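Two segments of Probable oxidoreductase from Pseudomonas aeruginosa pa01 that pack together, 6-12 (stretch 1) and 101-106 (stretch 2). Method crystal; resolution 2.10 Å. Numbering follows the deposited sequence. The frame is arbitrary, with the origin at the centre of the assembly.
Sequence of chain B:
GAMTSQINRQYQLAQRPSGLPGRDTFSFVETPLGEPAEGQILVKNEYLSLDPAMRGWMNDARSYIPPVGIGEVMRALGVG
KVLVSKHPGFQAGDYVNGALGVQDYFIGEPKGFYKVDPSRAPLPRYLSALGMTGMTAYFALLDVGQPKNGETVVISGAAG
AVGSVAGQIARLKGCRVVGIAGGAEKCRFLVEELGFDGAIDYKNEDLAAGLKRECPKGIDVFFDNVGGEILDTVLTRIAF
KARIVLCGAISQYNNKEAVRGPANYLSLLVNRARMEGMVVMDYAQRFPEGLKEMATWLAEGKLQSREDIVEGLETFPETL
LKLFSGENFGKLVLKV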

# COMPACT_ATOMS: atom_id res chain seq x y z
N GLN B 6 -15.04 43.31 24.20
CA GLN B 6 -15.16 41.87 24.58
C GLN B 6 -13.83 41.16 24.35
O GLN B 6 -13.03 41.57 23.50
N ILE B 7 -13.59 40.10 25.12
CA ILE B 7 -12.32 39.38 25.08
C ILE B 7 -12.46 38.00 24.45
O ILE B 7 -13.36 37.23 24.78
N ASN B 8 -11.53 37.68 23.55
CA ASN B 8 -11.41 36.34 22.98
C ASN B 8 -10.20 35.64 23.59
O ASN B 8 -9.07 35.99 23.31
N ARG B 9 -10.45 34.64 24.44
CA ARG B 9 -9.36 33.86 25.01
C ARG B 9 -8.92 32.84 23.96
O ARG B 9 -9.77 32.20 23.32
N GLN B 10 -7.61 32.68 23.82
CA GLN B 10 -7.03 31.80 22.82
C GLN B 10 -5.87 30.99 23.38
O GLN B 10 -5.07 31.50 24.17
N TYR B 11 -5.78 29.74 22.95
CA TYR B 11 -4.57 28.97 23.14
C TYR B 11 -3.75 29.02 21.86
O TYR B 11 -4.19 28.56 20.81
N GLN B 12 -2.56 29.61 21.97
CA GLN B 12 -1.64 29.69 20.85
C GLN B 12 -0.57 28.63 20.98
O GLN B 12 -0.23 28.22 22.09
N GLY B 101 -10.87 26.68 15.86
CA GLY B 101 -9.68 27.02 16.65
C GLY B 101 -9.90 26.88 18.15
O GLY B 101 -11.04 26.89 18.63
N VAL B 102 -8.80 26.76 18.90
CA VAL B 102 -8.88 26.61 20.35
C VAL B 102 -9.02 27.99 20.96
O VAL B 102 -8.05 28.59 21.45
N GLN B 103 -10.25 28.49 20.94
CA GLN B 103 -10.55 29.86 21.35
C GLN B 103 -12.05 30.04 21.62
O GLN B 103 -12.85 29.16 21.31
N ASP B 104 -12.40 31.17 22.22
CA ASP B 104 -13.81 31.49 22.54
C ASP B 104 -14.61 31.81 21.28
O ASP B 104 -15.77 31.41 21.16
N TYR B 105 -13.98 32.56 20.38
CA TYR B 105 -14.64 33.06 19.18
C TYR B 105 -13.79 32.84 17.95
O TYR B 105 -12.57 33.00 18.00
N PHE B 106 -14.45 32.47 16.85
CA PHE B 106 -13.81 32.39 15.54
C PHE B 106 -14.26 33.56 14.69
O PHE B 106 -15.46 33.81 14.56

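Polar side chains, rather than an apolar core, do most of the joining here, and the carboxylate of Asp104 is the clearest case: it answers both the backbone and the side chain of Arg9. With CA-to-CB toward stretch 1 and chi1 at m, Asp104 OD2 accepts from Arg9 N at 2.9 Å and from Arg9 NE at 2.8 Å, while Asp104 OD1 accepts from Arg9 NH2 at 3.0 Å. Arg9 leaves the strand sideways and follows m, t, m, which brings the edge of its guanidinium to the carboxylate in a two-pronged salt bridge. An aspartate suits this site because its two oxygens match the NE and NH2 donors. The backbones reinforce the pair, Asp104 N donating to Arg9 O at 3.0 Å and, further along, Tyr11 N to Val102 O at 3.0 Å, as the stretches run in nearly opposite directions.

Asn8, with chi1 at t, carries its amide across to stretch 2. Asn8 OD1 accepts from Tyr105 N at 2.8 Å, and Asn8 ND2 donates to Gln103 OE1 at 3.0 Å; a short amide with both a donor and an acceptor thus serves backbone and side chain together. Gln103 points toward stretch 1, its chi1 at p and chi2 at t. Gln103 OE1 also accepts from Gln10 NE2 at 2.9 Å, so one carbonyl oxygen gathers two amide donors. Gln10 reaches it from a sideways start through m and t.

The one apolar side-chain contact is between Val102 and Tyr11. Val102, a t rotamer pointing toward stretch 1, sets Val102 CG1 3.6 Å from Tyr11 CB, a branched side chain filling space beside the tyrosine. Tyr105 is sideways with chi1 at m, and Tyr105 CE2, at the ring edge, lies 3.8 Å from Ile7 O. Tyr105 OH lies 4.0 Å from Gln6 CG, in a poorly ordered residue. Ile7 itself points away.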

# COMPACT_ATOMS: atom_id res chain seq x y z
CB GLN B 6 -16.27 41.23 23.76
CG GLN B 6 -16.65 39.78 24.12
CD GLN B 6 -17.47 39.66 25.42
OE1 GLN B 6 -18.63 40.05 25.49
NE2 GLN B 6 -16.86 39.06 26.44
CB ILE B 7 -11.68 39.23 26.49
CG1 ILE B 7 -11.30 40.61 27.04
CG2 ILE B 7 -10.45 38.33 26.44
CD1 ILE B 7 -10.07 41.21 26.37
CB ASN B 8 -11.26 36.41 21.46
CG ASN B 8 -11.21 35.03 20.81
OD1 ASN B 8 -11.78 34.06 21.33
ND2 ASN B 8 -10.53 34.94 19.66
CB ARG B 9 -9.76 33.13 26.29
CG ARG B 9 -10.28 34.03 27.40
CD ARG B 9 -10.85 33.21 28.54
NE ARG B 9 -11.96 32.38 28.11
CZ ARG B 9 -12.42 31.33 28.77
NH1 ARG B 9 -11.87 30.95 29.92
NH2 ARG B 9 -13.43 30.64 28.27
CB GLN B 10 -6.49 32.59 21.64
CG GLN B 10 -7.42 33.60 21.02
CD GLN B 10 -6.72 34.31 19.87
OE1 GLN B 10 -5.61 34.80 20.03
NE2 GLN B 10 -7.35 34.32 18.70
CB TYR B 11 -4.86 27.53 23.52
CG TYR B 11 -4.99 27.34 25.00
CD1 TYR B 11 -3.87 27.41 25.83
CD2 TYR B 11 -6.23 27.10 25.58
CE1 TYR B 11 -3.98 27.24 27.20
CE2 TYR B 11 -6.35 26.94 26.95
CZ TYR B 11 -5.22 27.01 27.75
OH TYR B 11 -5.35 26.85 29.10
CB GLN B 12 -0.98 31.06 20.78
CG GLN B 12 -1.96 32.20 20.56
CD GLN B 12 -1.29 33.56 20.63
OE1 GLN B 12 -0.12 33.67 20.98
NE2 GLN B 12 -2.05 34.61 20.32
CB VAL B 102 -7.67 25.86 20.95
CG1 VAL B 102 -7.85 25.73 22.46
CG2 VAL B 102 -7.52 24.47 20.34
CB GLN B 103 -10.10 30.85 20.28
CG GLN B 103 -10.69 30.60 18.91
CD GLN B 103 -10.13 31.48 17.84
OE1 GLN B 103 -9.55 32.55 18.10
NE2 GLN B 103 -10.30 31.05 16.59
CB ASP B 104 -13.91 32.70 23.48
CG ASP B 104 -13.53 32.38 24.91
OD1 ASP B 104 -13.96 31.34 25.45
OD2 ASP B 104 -12.76 33.18 25.50
CB TYR B 105 -14.88 34.57 19.28
CG TYR B 105 -15.81 35.00 20.38
CD1 TYR B 105 -17.18 35.09 20.16
CD2 TYR B 105 -15.32 35.33 21.64
CE1 TYR B 105 -18.04 35.50 21.16
CE2 TYR B 105 -16.17 35.73 22.65
CZ TYR B 105 -17.53 35.83 22.40
OH TYR B 105 -18.39 36.21 23.40
CB PHE B 106 -14.13 31.09 14.81
CG PHE B 106 -13.75 31.10 13.35
CD1 PHE B 106 -12.47 30.75 12.95
CD2 PHE B 106 -14.67 31.49 12.38
CE1 PHE B 106 -12.11 30.77 11.62
CE2 PHE B 106 -14.32 31.52 11.04
CZ PHE B 106 -13.03 31.16 10.66